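Local coordinates for putative acetamidase/formamidase (Yersinia enterocolitica subsp. palearctica serotype O:3, PDB 5UBU) that is an acetamidase of the acetamidase/formamidase family, which probably hydrolyses carbon-nitrogen bonds of linear amides, at the interface of chains A and B. Coordinates in Å, arbitrary orientation; residue numbers count along the deposited sequence, not the author numbering. Chains: chain A/B, Putative acetamidase/formamidase.

The interface of chains A and B. Residues chain A 271-272, 275, 278; chain B 134-135, 137, 271.
The A:Arg278 guanidinium carries the methyl CE of selenomethionine B:Met137 over one face, 4.0 Å above the plane and over its centre; at the rim, in plane, lies the carboxylate of A:Asp275. The B:Arg271 guanidinium has CD1 of B:Leu134, from its own chain, on one face, offset toward the rim, while water 2 sits at its edge, in plane. The contact belongs to a two-fold symmetric interface of the deposited four-copy assembly; the structure alone does not show whether it is the biological one.

A:Asp275 and A:Arg278 stand one turn apart on helix 273-291, and NH1 of A:Arg278 bonds to OD1 of A:Asp275 at 2.8 Å. OD1 lies 8° out of the A:Arg278 guanidinium plane and is met almost along its C-O axis, so this intrachain salt bridge would help to hold the carboxylate in the orientation that meets B:Thr135. The other oxygen, OD2, takes the hydroxyl OG1 of B:Thr135 at 2.9 Å, from above the carboxylate plane (46° out of it). B:Thr135 turns OG1 anti to its carbonyl carbon (chi1 -57°), and its CG2 lies beside OD1 of A:Asp275 and NH1 of A:Arg278.

Water 2 also holds OD2, and joins it to the backbone O of A:Arg271 and to NH1 of B:Arg271. The direct separation of NH1 of B:Arg271 from OD2 of A:Asp275 is 4.0 Å, a long salt bridge that the water mediates; the nearby positive charges would be expected to keep the carboxylate ionised.

Both Arg271 chains are extended from CG to NE, with CG anti to the carbonyl carbon. They set out from neighbouring CB atoms and run nearly antiparallel, each laying CB and CD by the other's backbone O. CB of B:Arg271 lies 3.3 Å from the backbone O of A:Arg271, and the reverse pair matches. In the twin bridge, water 1 contacts NH1 of A:Arg271 at 2.6 Å and the backbone O of B:Arg271 at 2.8 Å.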
loop_
_atom_site.group_PDB
_atom_site.type_symbol
_atom_site.label_atom_id
_atom_site.label_comp_id
_atom_site.label_asym_id
_atom_site.label_seq_id
_atom_site.Cartn_x
_atom_site.Cartn_y
_atom_site.Cartn_z
ATOM N N ARG A 271 6.935 3.126 -2.661
ATOM C CA ARG A 271 6.092 2.219 -1.898
ATOM C C ARG A 271 4.777 2.982 -1.720
ATOM O O ARG A 271 4.821 4.190 -1.470
ATOM C CB ARG A 271 6.641 1.853 -0.529
ATOM C CG ARG A 271 7.879 0.974 -0.541
ATOM C CD ARG A 271 8.074 0.339 0.835
ATOM N NE ARG A 271 9.230 -0.548 0.882
ATOM C CZ ARG A 271 9.488 -1.417 1.862
ATOM N NH1 ARG A 271 8.643 -1.556 2.887
ATOM N NH2 ARG A 271 10.585 -2.185 1.802
ATOM N N PRO A 272 3.620 2.325 -1.832
ATOM C CA PRO A 272 3.496 0.892 -2.108
ATOM C C PRO A 272 3.852 0.552 -3.555
ATOM O O PRO A 272 4.147 1.462 -4.341
ATOM C CB PRO A 272 2.029 0.613 -1.793
ATOM C CG PRO A 272 1.339 1.905 -2.086
ATOM C CD PRO A 272 2.309 2.980 -1.697
ATOM N N ASP A 275 2.262 2.567 -6.569
ATOM C CA ASP A 275 2.773 3.908 -6.862
ATOM C C ASP A 275 4.058 3.842 -7.679
ATOM O O ASP A 275 4.301 4.723 -8.510
ATOM C CB ASP A 275 2.923 4.752 -5.600
ATOM C CG ASP A 275 1.576 5.285 -5.078
ATOM O OD1 ASP A 275 0.533 5.103 -5.752
ATOM O OD2 ASP A 275 1.555 5.907 -3.980
ATOM N N ARG A 278 2.729 3.306 -11.093
ATOM C CA ARG A 278 2.108 4.542 -11.610
ATOM C C ARG A 278 3.158 5.505 -12.135
ATOM O O ARG A 278 3.022 6.052 -13.229
ATOM C CB ARG A 278 1.286 5.234 -10.534
ATOM C CG ARG A 278 -0.070 4.618 -10.339
ATOM C CD ARG A 278 -0.688 5.060 -9.037
ATOM N NE ARG A 278 -2.029 4.514 -8.893
ATOM C CZ ARG A 278 -2.649 4.304 -7.733
ATOM N NH1 ARG A 278 -2.036 4.521 -6.569
ATOM N NH2 ARG A 278 -3.882 3.806 -7.740
ATOM N N LEU B 134 4.341 11.060 -6.562
ATOM C CA LEU B 134 4.549 9.704 -6.037
ATOM C C LEU B 134 3.322 8.855 -6.399
ATOM O O LEU B 134 3.462 7.758 -6.960
ATOM C CB LEU B 134 4.816 9.735 -4.531
ATOM C CG LEU B 134 6.089 10.517 -4.165
ATOM C CD1 LEU B 134 6.229 10.672 -2.657
ATOM C CD2 LEU B 134 7.327 9.864 -4.781
ATOM N N THR B 135 2.131 9.369 -6.086
ATOM C CA THR B 135 0.872 8.711 -6.457
ATOM C C THR B 135 0.548 9.383 -7.803
ATOM O O THR B 135 -0.359 10.198 -7.912
ATOM C CB THR B 135 -0.221 8.930 -5.395
ATOM O OG1 THR B 135 0.242 8.451 -4.137
ATOM C CG2 THR B 135 -1.475 8.184 -5.748
HETATM N N MSE B 137 -0.802 10.414 -11.024
HETATM C CA MSE B 137 -2.037 10.381 -11.797
HETATM C C MSE B 137 -1.925 11.370 -12.933
HETATM O O MSE B 137 -1.067 12.253 -12.934
HETATM C CB MSE B 137 -3.244 10.778 -10.955
HETATM C CG MSE B 137 -3.349 10.134 -9.578
HETATM SE SE MSE B 137 -3.514 8.179 -9.756
HETATM C CE MSE B 137 -4.538 7.792 -8.111
ATOM N N ARG B 271 5.575 4.182 4.004
ATOM C CA ARG B 271 4.490 3.989 3.044
ATOM C C ARG B 271 4.524 2.493 2.732
ATOM O O ARG B 271 5.618 1.938 2.591
ATOM C CB ARG B 271 4.649 4.770 1.743
ATOM C CG ARG B 271 4.539 6.279 1.866
ATOM C CD ARG B 271 4.313 6.896 0.495
ATOM N NE ARG B 271 4.117 8.346 0.551
ATOM C CZ ARG B 271 3.652 9.098 -0.450
ATOM N NH1 ARG B 271 3.297 8.542 -1.602
ATOM N NH2 ARG B 271 3.515 10.419 -0.287
HETATM O O HOH W 1 6.874 -0.062 4.045
HETATM O O HOH W 2 3.792 6.462 -2.979
#